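Local coordinates for oxysterol-binding protein homolog 3 (Saccharomyces cerevisiae, PDB 4IC4) that transfers lipids between membranes without vesicles, carrying them through the cytosol in a hydrophobic pocket in phosphoinositide-coupled directional transport that helps maintain sterol distribution, at residues Lys344-Gln347 against Leu348-Glu351; Asp326-Ala329 against Tyr330-Asn334; Ser380-Glu383 against Arg384-Lys387; Gly314-Pro317 against Pro318-Arg322; Leu187-Lys190 against Thr191-Glu194. All blocks are in the same frame, centred on the assembly; numbering follows the deposited sequence.

All five contacts lie in the OSBP-related domain, and each closes locally within one continuous run of chain, in series, with none nested in or crossing another. First comes contact 5, the hairpin loop between strands 177-189 and 195-199 of the barrel. Much later, contact 4 turns the loop after helix 300-305, contact 2 ends helix 325-331, contact 1 lies along helix 335-354, and contact 3 forms helix 381-386. Arg328 NH2 probably donates to Arg322 O, joining contacts 2 and 4; Leu345 packs on Asp326, joining 1 and 2; Tyr381 packs on Pro317, joining 3 and 4. Contact 5 stands apart, opposite contacts 1 and 2 across the chain's centre.

Contact 1: residues Lys344-Gln347 against Leu348-Glu351; sequences KLEQ and LQRE
Glu346 and Gln349 run side by side from the same flank of helix 335-354, with the carboxylate and amide planes 70° apart. One water links the two side-chain ends, donating to Glu346 OE2 and accepting from Gln349 NE2 at 3.0 Å; a second accepts from the same NE2 and ties it to the backbone by donating to Glu346 O at 2.8 Å. Both waters therefore hold the amide nitrogen, and Gln349 OE1 accepts from the backbone N of Leu124, which fixes which way round the amide lies. An extended chain, with CG opposite the backbone N (chi1 174°), carries the amide to the loop that holds Leu124; a glutamine suits the place because it must donate and accept at once. On another flank Gln347 reaches one turn on to Glu351, amide and carboxylate planes 66° apart. The modelled bond from Gln347 NE2 to Glu351 OE1 is doubtful in detail, because the nitrogen sits too near Glu351 CG in the model. With an alanine here in place of Gln347 the amide would be gone, and the Glu351 carboxylate is likely to lose whatever hold this neighbour gives it. The apolar part of Lys344 serves as packing, its CD lying 3.8 Å from Leu348 CG. Beneath all this run the helix bonds, such as Leu348 N to Lys344 O at 2.9 Å. Residues 346-350 belong to the site that binds phosphatidylinositol 4-phosphate, and the amide of Gln349 packs beside His146 of that site, so its two waters and loop bond probably keep a site residue in a defined pose.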
loop_
_atom_site.group_PDB
_atom_site.type_symbol
_atom_site.label_atom_id
_atom_site.label_comp_id
_atom_site.label_asym_id
_atom_site.label_seq_id
_atom_site.Cartn_x
_atom_site.Cartn_y
_atom_site.Cartn_z
ATOM N N LYS A 344 -12.672 0.763 21.286
ATOM C CA LYS A 344 -14.057 1.140 21.035
ATOM C C LYS A 344 -14.496 0.823 19.606
ATOM O O LYS A 344 -15.561 0.250 19.395
ATOM C CB LYS A 344 -14.259 2.629 21.322
ATOM C CG LYS A 344 -15.632 3.170 20.923
ATOM C CD LYS A 344 -16.770 2.421 21.610
ATOM C CE LYS A 344 -16.787 2.668 23.109
ATOM N NZ LYS A 344 -17.931 1.969 23.759
ATOM N N LEU A 345 -13.682 1.197 18.625
ATOM C CA LEU A 345 -14.031 0.925 17.235
ATOM C C LEU A 345 -14.141 -0.575 16.975
ATOM O O LEU A 345 -15.043 -1.024 16.269
ATOM C CB LEU A 345 -12.995 1.538 16.290
ATOM C CG LEU A 345 -13.278 2.939 15.742
ATOM C CD1 LEU A 345 -13.384 3.942 16.878
ATOM C CD2 LEU A 345 -12.170 3.326 14.770
ATOM N N GLU A 346 -13.222 -1.348 17.543
ATOM C CA GLU A 346 -13.243 -2.793 17.360
ATOM C C GLU A 346 -14.496 -3.392 17.989
ATOM O O GLU A 346 -15.136 -4.277 17.417
ATOM C CB GLU A 346 -11.996 -3.424 17.984
ATOM C CG GLU A 346 -11.044 -4.050 16.978
ATOM C CD GLU A 346 -10.510 -3.053 15.973
ATOM O OE1 GLU A 346 -9.870 -2.064 16.395
ATOM O OE2 GLU A 346 -10.724 -3.257 14.758
ATOM N N GLN A 347 -14.846 -2.885 19.166
ATOM C CA GLN A 347 -16.012 -3.355 19.898
ATOM C C GLN A 347 -17.309 -3.037 19.148
ATOM O O GLN A 347 -18.209 -3.872 19.066
ATOM C CB GLN A 347 -16.022 -2.714 21.290
ATOM C CG GLN A 347 -16.767 -3.495 22.352
ATOM C CD GLN A 347 -18.259 -3.510 22.130
ATOM O OE1 GLN A 347 -18.901 -2.461 22.082
ATOM N NE2 GLN A 347 -18.822 -4.704 21.998
ATOM N N LEU A 348 -17.412 -1.831 18.596
ATOM C CA LEU A 348 -18.616 -1.457 17.864
ATOM C C LEU A 348 -18.791 -2.354 16.646
ATOM O O LEU A 348 -19.901 -2.772 16.317
ATOM C CB LEU A 348 -18.545 0.007 17.416
ATOM C CG LEU A 348 -18.595 1.055 18.527
ATOM C CD1 LEU A 348 -18.487 2.437 17.903
ATOM C CD2 LEU A 348 -19.892 0.928 19.319
ATOM N N GLN A 349 -17.688 -2.646 15.970
ATOM C CA GLN A 349 -17.745 -3.505 14.796
ATOM C C GLN A 349 -18.154 -4.929 15.167
ATOM O O GLN A 349 -18.939 -5.557 14.456
ATOM C CB GLN A 349 -16.394 -3.513 14.094
ATOM C CG GLN A 349 -16.306 -4.491 12.948
ATOM C CD GLN A 349 -15.073 -4.265 12.122
ATOM O OE1 GLN A 349 -15.134 -3.650 11.060
ATOM N NE2 GLN A 349 -13.937 -4.736 12.616
ATOM N N ARG A 350 -17.615 -5.434 16.272
ATOM C CA ARG A 350 -17.955 -6.777 16.719
ATOM C C ARG A 350 -19.447 -6.860 17.050
ATOM O O ARG A 350 -20.104 -7.853 16.730
ATOM C CB ARG A 350 -17.136 -7.163 17.950
ATOM C CG ARG A 350 -17.538 -8.513 18.525
ATOM C CD ARG A 350 -16.423 -9.535 18.428
ATOM N NE ARG A 350 -15.613 -9.571 19.643
ATOM C CZ ARG A 350 -16.044 -10.020 20.820
ATOM N NH1 ARG A 350 -17.285 -10.474 20.950
ATOM N NH2 ARG A 350 -15.229 -10.023 21.866
ATOM N N GLU A 351 -19.976 -5.819 17.689
ATOM C CA GLU A 351 -21.394 -5.786 18.043
ATOM C C GLU A 351 -22.248 -5.822 16.782
ATOM O O GLU A 351 -23.243 -6.539 16.718
ATOM C CB GLU A 351 -21.724 -4.525 18.850
ATOM C CG GLU A 351 -21.109 -4.486 20.237
ATOM C CD GLU A 351 -21.700 -5.524 21.172
ATOM O OE1 GLU A 351 -21.216 -5.638 22.319
ATOM O OE2 GLU A 351 -22.651 -6.223 20.766
HETATM O O HOH W 1 -11.122 -4.194 11.734
HETATM O O HOH W 2 -14.016 -5.922 15.422
#

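Contact 2: residues Asp326-Ala329 against Tyr330-Asn334; sequences DIRA and YEEGN
Ala329 O and Asn334 N close the Schellman motif that ends helix 325-331, at 2.8 Å, with a second bond from Gly333 N to Tyr330 O inside it. Gly333 has a positive phi of 83°; a side chain there would press on the carbonyl oxygen of Glu332, and glycine avoids this. The last regular turns come before it, with Tyr330 N to Asp326 O, Glu331 N to Ile327 O at 2.9 Å and Glu332 N to Arg328 O at 3.0 Å. The chain then reverses, and Asn334 stands at the N-cap position of helix 335-354.

Among charged and polar side chains, Arg328 and Glu331 form a salt bridge, the side chains running the same way with guanidinium and carboxylate planes 82° apart. The carboxylate oxygen OE2 meets the guanidinium at its edge, yet the bond from Arg328 NH1 is bent and weak. Other partners share the work: Arg328 NH2 donates to the carbonyls of Asn306 and Arg322, and Arg31 pairs with Glu331 OE2. Arginine suits a place where several oxygens surround one planar group. Its chain, anti to the backbone N at CG (chi1 -175°) and then bent twice, also lays CD against Glu332 OE2 at 3.7 Å. The hydroxyl of Tyr330 bonds the carbonyl of Asn66.

Apolar packing is lighter. The buried Tyr330 leads away from this helix turn to rest on Ala338 of helix 335-354 and on Val63, while the small Ala329 leaves room for the returning chain. Where that chain comes back over the helix end, Ala329 CB lies 4.2 Å from Asn334 CB.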
loop_
_atom_site.group_PDB
_atom_site.type_symbol
_atom_site.label_atom_id
_atom_site.label_comp_id
_atom_site.label_asym_id
_atom_site.label_seq_id
_atom_site.Cartn_x
_atom_site.Cartn_y
_atom_site.Cartn_z
ATOM N N ASP A 326 -8.973 7.010 16.571
ATOM C CA ASP A 326 -7.832 6.351 17.184
ATOM C C ASP A 326 -6.555 6.673 16.416
ATOM O O ASP A 326 -5.523 6.983 17.016
ATOM C CB ASP A 326 -8.063 4.835 17.289
ATOM C CG ASP A 326 -8.497 4.187 15.977
ATOM O OD1 ASP A 326 -8.861 4.886 15.003
ATOM O OD2 ASP A 326 -8.493 2.939 15.940
ATOM N N ILE A 327 -6.627 6.633 15.091
ATOM C CA ILE A 327 -5.460 6.948 14.283
ATOM C C ILE A 327 -5.061 8.410 14.497
ATOM O O ILE A 327 -3.877 8.725 14.629
ATOM C CB ILE A 327 -5.728 6.717 12.777
ATOM C CG1 ILE A 327 -6.089 5.247 12.525
ATOM C CG2 ILE A 327 -4.497 7.131 11.962
ATOM C CD1 ILE A 327 -6.250 4.880 11.047
ATOM N N ARG A 328 -6.051 9.300 14.546
ATOM C CA ARG A 328 -5.778 10.723 14.730
ATOM C C ARG A 328 -5.166 11.027 16.094
ATOM O O ARG A 328 -4.178 11.753 16.186
ATOM C CB ARG A 328 -7.060 11.546 14.551
ATOM C CG ARG A 328 -6.832 13.053 14.602
ATOM C CD ARG A 328 -5.969 13.516 13.441
ATOM N NE ARG A 328 -6.605 13.214 12.163
ATOM C CZ ARG A 328 -5.998 13.280 10.983
ATOM N NH1 ARG A 328 -4.723 13.639 10.902
ATOM N NH2 ARG A 328 -6.666 12.987 9.878
ATOM N N ALA A 329 -5.753 10.471 17.146
ATOM C CA ALA A 329 -5.241 10.698 18.491
ATOM C C ALA A 329 -3.812 10.173 18.605
ATOM O O ALA A 329 -2.951 10.821 19.205
ATOM C CB ALA A 329 -6.141 10.014 19.512
ATOM N N TYR A 330 -3.564 9.007 18.014
ATOM C CA TYR A 330 -2.243 8.384 18.042
ATOM C C TYR A 330 -1.239 9.250 17.287
ATOM O O TYR A 330 -0.111 9.449 17.739
ATOM C CB TYR A 330 -2.310 6.994 17.401
ATOM C CG TYR A 330 -1.057 6.164 17.564
ATOM C CD1 TYR A 330 -0.609 5.785 18.829
ATOM C CD2 TYR A 330 -0.339 5.725 16.452
ATOM C CE1 TYR A 330 0.520 4.983 18.984
ATOM C CE2 TYR A 330 0.793 4.924 16.594
ATOM C CZ TYR A 330 1.214 4.555 17.862
ATOM O OH TYR A 330 2.313 3.740 18.003
ATOM N N GLU A 331 -1.658 9.760 16.135
ATOM C CA GLU A 331 -0.797 10.608 15.323
ATOM C C GLU A 331 -0.376 11.833 16.124
ATOM O O GLU A 331 0.783 12.253 16.076
ATOM C CB GLU A 331 -1.535 11.051 14.053
ATOM C CG GLU A 331 -0.754 12.028 13.183
ATOM C CD GLU A 331 -1.558 12.534 11.998
ATOM O OE1 GLU A 331 -1.747 11.775 11.021
ATOM O OE2 GLU A 331 -2.008 13.698 12.046
ATOM N N GLU A 332 -1.317 12.393 16.876
ATOM C CA GLU A 332 -1.044 13.592 17.660
ATOM C C GLU A 332 -0.433 13.326 19.034
ATOM O O GLU A 332 -0.324 14.235 19.856
ATOM C CB GLU A 332 -2.324 14.423 17.785
ATOM C CG GLU A 332 -2.998 14.632 16.437
ATOM C CD GLU A 332 -4.153 15.612 16.467
ATOM O OE1 GLU A 332 -4.815 15.734 17.519
ATOM O OE2 GLU A 332 -4.407 16.248 15.422
ATOM N N GLY A 333 -0.044 12.081 19.285
ATOM C CA GLY A 333 0.594 11.752 20.549
ATOM C C GLY A 333 -0.279 11.488 21.763
ATOM O O GLY A 333 0.241 11.326 22.867
ATOM N N ASN A 334 -1.593 11.449 21.577
ATOM C CA ASN A 334 -2.504 11.180 22.686
ATOM C C ASN A 334 -2.698 9.664 22.715
ATOM O O ASN A 334 -3.717 9.145 22.259
ATOM C CB ASN A 334 -3.840 11.889 22.453
ATOM C CG ASN A 334 -3.669 13.362 22.128
ATOM O OD1 ASN A 334 -3.087 14.121 22.907
ATOM N ND2 ASN A 334 -4.178 13.774 20.972
#

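Contact 3: residues Ser380-Glu383 against Arg384-Lys387; sequences SYWE and RRKK
Trp382 and Arg385, three residues apart on helix 381-386, lie side by side on the buried flank of this short helix, whose first turn is N-capped by Ser380. Arg385 CD touches Trp382 CZ3 at 3.5 Å, the guanidinium turned 39° from the indole plane. Tyr381 completes the tight side: its CD2 stands 3.7 Å over the centre of the indole, while Trp382 CD2 lies at the edge of the phenol in its plane. The extended chain of Arg385, CG opposite the backbone N (chi1 -164°), carries its NE to a salt bridge with Glu129 OE2, the same oxygen that meets the hydroxyl of Tyr381. Thus long, flat side chains suit this flank, since they pack against strands 127-132 and 137-145 of the barrel while the polar ends of Tyr381 and Arg385 share the Glu129 carboxylate. Arg138 adds a cation-pi contact to Trp382. Arg384 is buried too, its NH2 paired with Asp392 and its CG close to Ser380 O at 3.3 Å.

The other side is looser and faces solvent. Here Glu383 and Lys386 point the same way, and their salt bridge, Glu383 OE2 to Lys386 NZ, is weak at 3.3 Å. The backbone slackens as well, for Lys386 N bonds only weakly to Trp382 O and Glu383 O, whereas Arg385 N reaches Tyr381 O at 3.0 Å. Lysines tolerate such a place because their ends can stay in water. At the start of the helix, Ser380 OG, which also bonds the carbonyl of Gly377, accepts from Glu383 N at 3.3 Å.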
loop_
_atom_site.group_PDB
_atom_site.type_symbol
_atom_site.label_atom_id
_atom_site.label_comp_id
_atom_site.label_asym_id
_atom_site.label_seq_id
_atom_site.Cartn_x
_atom_site.Cartn_y
_atom_site.Cartn_z
ATOM N N SER A 380 -21.852 5.931 -7.681
ATOM C CA SER A 380 -20.441 5.577 -7.575
ATOM C C SER A 380 -19.807 6.544 -6.580
ATOM O O SER A 380 -20.376 7.593 -6.279
ATOM C CB SER A 380 -19.745 5.713 -8.930
ATOM O OG SER A 380 -19.698 7.067 -9.353
ATOM N N TYR A 381 -18.631 6.197 -6.072
ATOM C CA TYR A 381 -17.957 7.066 -5.117
ATOM C C TYR A 381 -17.739 8.479 -5.649
ATOM O O TYR A 381 -18.108 9.458 -5.002
ATOM C CB TYR A 381 -16.593 6.492 -4.722
ATOM C CG TYR A 381 -15.917 7.292 -3.629
ATOM C CD1 TYR A 381 -16.227 7.066 -2.291
ATOM C CD2 TYR A 381 -14.998 8.304 -3.936
ATOM C CE1 TYR A 381 -15.640 7.821 -1.276
ATOM C CE2 TYR A 381 -14.408 9.070 -2.931
ATOM C CZ TYR A 381 -14.735 8.820 -1.601
ATOM O OH TYR A 381 -14.168 9.558 -0.585
ATOM N N TRP A 382 -17.135 8.587 -6.826
ATOM C CA TRP A 382 -16.841 9.902 -7.374
ATOM C C TRP A 382 -18.073 10.709 -7.760
ATOM O O TRP A 382 -18.047 11.937 -7.688
ATOM C CB TRP A 382 -15.857 9.771 -8.540
ATOM C CG TRP A 382 -14.556 9.158 -8.099
ATOM C CD1 TRP A 382 -14.053 7.947 -8.475
ATOM C CD2 TRP A 382 -13.626 9.701 -7.151
ATOM N NE1 TRP A 382 -12.872 7.696 -7.817
ATOM C CE2 TRP A 382 -12.586 8.756 -6.997
ATOM C CE3 TRP A 382 -13.572 10.891 -6.413
ATOM C CZ2 TRP A 382 -11.500 8.965 -6.133
ATOM C CZ3 TRP A 382 -12.491 11.100 -5.553
ATOM C CH2 TRP A 382 -11.471 10.138 -5.422
ATOM N N GLU A 383 -19.152 10.041 -8.160
ATOM C CA GLU A 383 -20.367 10.776 -8.489
ATOM C C GLU A 383 -21.014 11.300 -7.205
ATOM O O GLU A 383 -21.467 12.444 -7.155
ATOM C CB GLU A 383 -21.348 9.897 -9.273
ATOM C CG GLU A 383 -20.978 9.742 -10.745
ATOM C CD GLU A 383 -20.829 11.084 -11.451
ATOM O OE1 GLU A 383 -21.791 11.880 -11.434
ATOM O OE2 GLU A 383 -19.749 11.342 -12.019
ATOM N N ARG A 384 -21.050 10.467 -6.166
ATOM C CA ARG A 384 -21.618 10.864 -4.877
ATOM C C ARG A 384 -20.849 12.052 -4.298
ATOM O O ARG A 384 -21.432 13.008 -3.792
ATOM C CB ARG A 384 -21.519 9.712 -3.869
ATOM C CG ARG A 384 -22.514 8.570 -4.027
ATOM C CD ARG A 384 -22.009 7.379 -3.203
ATOM N NE ARG A 384 -22.944 6.260 -3.078
ATOM C CZ ARG A 384 -23.903 6.177 -2.160
ATOM N NH1 ARG A 384 -24.692 5.111 -2.123
ATOM N NH2 ARG A 384 -24.086 7.157 -1.286
ATOM N N ARG A 385 -19.526 11.973 -4.367
ATOM C CA ARG A 385 -18.664 13.013 -3.819
ATOM C C ARG A 385 -18.984 14.404 -4.363
ATOM O O ARG A 385 -18.920 15.395 -3.637
ATOM C CB ARG A 385 -17.204 12.666 -4.112
ATOM C CG ARG A 385 -16.183 13.441 -3.291
ATOM C CD ARG A 385 -14.778 13.035 -3.703
ATOM N NE ARG A 385 -13.727 13.556 -2.832
ATOM C CZ ARG A 385 -13.309 14.817 -2.806
ATOM N NH1 ARG A 385 -13.851 15.728 -3.606
ATOM N NH2 ARG A 385 -12.324 15.162 -1.984
ATOM N N LYS A 386 -19.338 14.463 -5.639
ATOM C CA LYS A 386 -19.651 15.727 -6.296
ATOM C C LYS A 386 -20.823 16.452 -5.636
ATOM O O LYS A 386 -20.903 17.681 -5.676
ATOM C CB LYS A 386 -19.962 15.460 -7.769
ATOM C CG LYS A 386 -19.698 16.624 -8.704
ATOM C CD LYS A 386 -19.688 16.143 -10.150
ATOM C CE LYS A 386 -18.675 15.014 -10.347
ATOM N NZ LYS A 386 -18.650 14.492 -11.745
ATOM N N LYS A 387 -21.724 15.696 -5.015
ATOM C CA LYS A 387 -22.890 16.291 -4.372
ATOM C C LYS A 387 -23.043 15.947 -2.892
ATOM O O LYS A 387 -24.131 16.087 -2.334
ATOM C CB LYS A 387 -24.158 15.865 -5.118
ATOM C CG LYS A 387 -24.178 16.254 -6.591
ATOM C CD LYS A 387 -25.445 15.766 -7.280
ATOM C CE LYS A 387 -25.543 14.247 -7.267
ATOM N NZ LYS A 387 -26.812 13.769 -7.888
#

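Contact 4: residues Gly314-Pro317 against Pro318-Arg322; sequences GNLP and PTDSR
Asp320 OD2, touched by Leu316 CD1 at 3.9 Å, is gripped by two donors of Arg322 that come from opposite faces of the carboxylate plane. Arg322 NH1 bonds it at 2.9 Å on the syn side, as part of a salt bridge, and the backbone N of Arg322 reaches it at 3.0 Å from 36° out of the plane, making an Asx turn. The other oxygen, OD1, accepts from Glu129 N on strand 127-132. Leu316 lays both methyls against this carboxylate, CD2 coming within 3.9 Å of Asp320 CG.

Just before it, Pro317 to Asp320 form a type I beta turn. Pro318, at its second position, suits the turn because its ring already holds phi near -62°. Pro317 CB packs on Pro318 CD at 3.5 Å, and Pro317 CG meets Thr319 OG1 with the two side chains at about a right angle. That hydroxyl sits between the backbone N and carbonyl carbon of its own residue (chi1 57°) and bonds Thr127 OG1 on the same strand. Shortened to an alanine, Asp320 would lose the acceptor of the Asx turn, which is likely to leave Arg322 N and Glu129 N without their side-chain partner and the Arg322 guanidinium without this ion pair.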
loop_
_atom_site.group_PDB
_atom_site.type_symbol
_atom_site.label_atom_id
_atom_site.label_comp_id
_atom_site.label_asym_id
_atom_site.label_seq_id
_atom_site.Cartn_x
_atom_site.Cartn_y
_atom_site.Cartn_z
ATOM N N GLY A 314 -14.731 18.751 4.132
ATOM C CA GLY A 314 -16.162 18.776 3.885
ATOM C C GLY A 314 -16.649 17.915 2.738
ATOM O O GLY A 314 -17.839 17.908 2.431
ATOM N N ASN A 315 -15.737 17.168 2.120
ATOM C CA ASN A 315 -16.071 16.324 0.972
ATOM C C ASN A 315 -16.017 14.827 1.244
ATOM O O ASN A 315 -16.425 14.030 0.401
ATOM C CB ASN A 315 -15.109 16.620 -0.181
ATOM C CG ASN A 315 -15.152 18.065 -0.625
ATOM O OD1 ASN A 315 -14.127 18.648 -0.987
ATOM N ND2 ASN A 315 -16.339 18.649 -0.613
ATOM N N LEU A 316 -15.508 14.442 2.404
ATOM C CA LEU A 316 -15.376 13.025 2.718
ATOM C C LEU A 316 -16.614 12.344 3.270
ATOM O O LEU A 316 -17.450 12.971 3.919
ATOM C CB LEU A 316 -14.254 12.823 3.740
ATOM C CG LEU A 316 -12.843 13.312 3.413
ATOM C CD1 LEU A 316 -11.975 13.162 4.657
ATOM C CD2 LEU A 316 -12.272 12.515 2.240
ATOM N N PRO A 317 -16.760 11.041 2.989
ATOM C CA PRO A 317 -17.897 10.276 3.496
ATOM C C PRO A 317 -17.510 10.010 4.957
ATOM O O PRO A 317 -16.355 10.193 5.337
ATOM C CB PRO A 317 -17.862 9.009 2.649
ATOM C CG PRO A 317 -16.392 8.819 2.420
ATOM C CD PRO A 317 -15.935 10.223 2.084
ATOM N N PRO A 318 -18.458 9.573 5.789
ATOM C CA PRO A 318 -18.159 9.306 7.201
ATOM C C PRO A 318 -17.115 8.221 7.447
ATOM O O PRO A 318 -16.585 8.102 8.550
ATOM C CB PRO A 318 -19.516 8.892 7.768
ATOM C CG PRO A 318 -20.491 9.611 6.891
ATOM C CD PRO A 318 -19.899 9.447 5.519
ATOM N N THR A 319 -16.809 7.460 6.403
ATOM C CA THR A 319 -15.914 6.312 6.491
ATOM C C THR A 319 -14.427 6.458 6.163
ATOM O O THR A 319 -13.680 5.486 6.289
ATOM C CB THR A 319 -16.457 5.192 5.583
ATOM O OG1 THR A 319 -16.565 5.696 4.246
ATOM C CG2 THR A 319 -17.843 4.729 6.045
ATOM N N ASP A 320 -13.980 7.638 5.746
ATOM C CA ASP A 320 -12.573 7.792 5.374
ATOM C C ASP A 320 -11.605 7.584 6.539
ATOM O O ASP A 320 -11.878 7.993 7.671
ATOM C CB ASP A 320 -12.348 9.173 4.759
ATOM C CG ASP A 320 -11.039 9.266 3.989
ATOM O OD1 ASP A 320 -10.996 8.850 2.812
ATOM O OD2 ASP A 320 -10.046 9.757 4.565
ATOM N N SER A 321 -10.467 6.953 6.259
ATOM C CA SER A 321 -9.462 6.704 7.294
ATOM C C SER A 321 -9.014 7.989 7.990
ATOM O O SER A 321 -8.614 7.959 9.154
ATOM C CB SER A 321 -8.234 6.013 6.698
ATOM O OG SER A 321 -8.547 4.723 6.201
ATOM N N ARG A 322 -9.070 9.114 7.285
ATOM C CA ARG A 322 -8.663 10.388 7.880
ATOM C C ARG A 322 -9.592 10.812 9.012
ATOM O O ARG A 322 -9.254 11.705 9.789
ATOM C CB ARG A 322 -8.655 11.501 6.834
ATOM C CG ARG A 322 -7.676 11.311 5.691
ATOM C CD ARG A 322 -7.760 12.492 4.745
ATOM N NE ARG A 322 -6.912 12.338 3.566
ATOM C CZ ARG A 322 -7.213 11.586 2.514
ATOM N NH1 ARG A 322 -8.351 10.903 2.478
ATOM N NH2 ARG A 322 -6.379 11.530 1.482
#

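Contact 5: residues Leu187-Lys190 against Thr191-Glu194; sequences LKFK and TTGE
Phe189 uses both its backbone groups to hold the returning chain. Its N donates to Glu194 O at 2.9 Å, an almost straight bond of 171°, and its O accepts from Gly193 N at 2.7 Å, with that donor off the carbonyl plane. Its side chain meets the two threonine hydroxyls of the loop: Thr192 OG1 lies 3.7 Å from Phe189 CB, at the ring's edge, and Thr191 OG1 lies 3.8 Å from the same CB. All three side chains point the same way, as if in a row.

These contacts close a beta hairpin between strands 177-189 and 195-199, with a four-residue loop whose bond from Gly193 N to Phe189 O makes an alpha turn. The first three loop residues keep negative phi, and Gly193 then takes the left-handed conformation (phi 88°), where a side chain would crowd the carbonyl oxygen of Thr192. A second device steadies the bend: Thr192 OG1 accepts from Glu194 N at 3.2 Å, an ST turn. With the hydroxyl between its own backbone N and carbonyl carbon (chi1 63°), the oxygen faces that amide, which is why threonine fits here.

Further out, Phe189 lies among Ala88, Thr89 and Pro94, and its ring meets that of Phe196 on the partner strand, so a large aromatic fills the buried side of the hairpin. Glu194 OE1 bonds the hydroxyl of Ser225, and Lys190 NZ, at the end of a chain bent near its tip, bonds the carbonyl of His157.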
loop_
_atom_site.group_PDB
_atom_site.type_symbol
_atom_site.label_atom_id
_atom_site.label_comp_id
_atom_site.label_asym_id
_atom_site.label_seq_id
_atom_site.Cartn_x
_atom_site.Cartn_y
_atom_site.Cartn_z
ATOM N N LEU A 187 -3.103 -3.227 -14.324
ATOM C CA LEU A 187 -2.889 -1.915 -14.904
ATOM C C LEU A 187 -3.382 -1.890 -16.346
ATOM O O LEU A 187 -3.146 -2.827 -17.106
ATOM C CB LEU A 187 -1.398 -1.576 -14.873
ATOM C CG LEU A 187 -0.917 -0.374 -15.685
ATOM C CD1 LEU A 187 -1.458 0.909 -15.081
ATOM C CD2 LEU A 187 0.608 -0.365 -15.710
ATOM N N LYS A 188 -4.076 -0.820 -16.706
ATOM C CA LYS A 188 -4.574 -0.649 -18.066
ATOM C C LYS A 188 -4.184 0.716 -18.612
ATOM O O LYS A 188 -4.411 1.740 -17.969
ATOM C CB LYS A 188 -6.102 -0.764 -18.113
ATOM C CG LYS A 188 -6.691 -0.352 -19.461
ATOM C CD LYS A 188 -8.209 -0.347 -19.450
ATOM C CE LYS A 188 -8.756 0.149 -20.780
ATOM N NZ LYS A 188 -10.241 0.224 -20.767
ATOM N N PHE A 189 -3.577 0.723 -19.793
ATOM C CA PHE A 189 -3.214 1.968 -20.462
ATOM C C PHE A 189 -4.506 2.448 -21.121
ATOM O O PHE A 189 -5.087 1.732 -21.934
ATOM C CB PHE A 189 -2.173 1.711 -21.556
ATOM C CG PHE A 189 -0.753 1.697 -21.073
ATOM C CD1 PHE A 189 -0.454 1.642 -19.714
ATOM C CD2 PHE A 189 0.298 1.731 -21.989
ATOM C CE1 PHE A 189 0.873 1.620 -19.278
ATOM C CE2 PHE A 189 1.620 1.709 -21.563
ATOM C CZ PHE A 189 1.911 1.655 -20.207
ATOM N N LYS A 190 -4.966 3.642 -20.767
ATOM C CA LYS A 190 -6.189 4.167 -21.358
ATOM C C LYS A 190 -5.883 4.800 -22.710
ATOM O O LYS A 190 -6.780 5.256 -23.419
ATOM C CB LYS A 190 -6.846 5.171 -20.407
ATOM C CG LYS A 190 -7.439 4.496 -19.174
ATOM C CD LYS A 190 -7.800 5.480 -18.075
ATOM C CE LYS A 190 -8.936 6.398 -18.473
ATOM N NZ LYS A 190 -9.270 7.332 -17.366
ATOM N N THR A 191 -4.604 4.805 -23.067
ATOM C CA THR A 191 -4.170 5.356 -24.344
ATOM C C THR A 191 -4.286 4.300 -25.439
ATOM O O THR A 191 -4.816 4.566 -26.516
ATOM C CB THR A 191 -2.699 5.797 -24.290
ATOM O OG1 THR A 191 -1.905 4.712 -23.789
ATOM C CG2 THR A 191 -2.528 7.016 -23.399
ATOM N N THR A 192 -3.804 3.096 -25.143
ATOM C CA THR A 192 -3.793 1.997 -26.111
ATOM C C THR A 192 -4.574 0.760 -25.688
ATOM O O THR A 192 -4.836 -0.127 -26.504
ATOM C CB THR A 192 -2.362 1.536 -26.359
ATOM O OG1 THR A 192 -1.831 1.019 -25.130
ATOM C CG2 THR A 192 -1.497 2.695 -26.829
ATOM N N GLY A 193 -4.917 0.683 -24.410
ATOM C CA GLY A 193 -5.636 -0.476 -23.919
ATOM C C GLY A 193 -4.698 -1.592 -23.494
ATOM O O GLY A 193 -5.154 -2.637 -23.029
ATOM N N GLU A 194 -3.389 -1.392 -23.650
ATOM C CA GLU A 194 -2.433 -2.422 -23.256
ATOM C C GLU A 194 -2.581 -2.686 -21.762
ATOM O O GLU A 194 -2.700 -1.753 -20.967
ATOM C CB GLU A 194 -0.991 -2.002 -23.571
ATOM C CG GLU A 194 0.039 -3.082 -23.226
ATOM C CD GLU A 194 1.457 -2.750 -23.674
ATOM O OE1 GLU A 194 2.358 -3.584 -23.443
ATOM O OE2 GLU A 194 1.684 -1.666 -24.253
#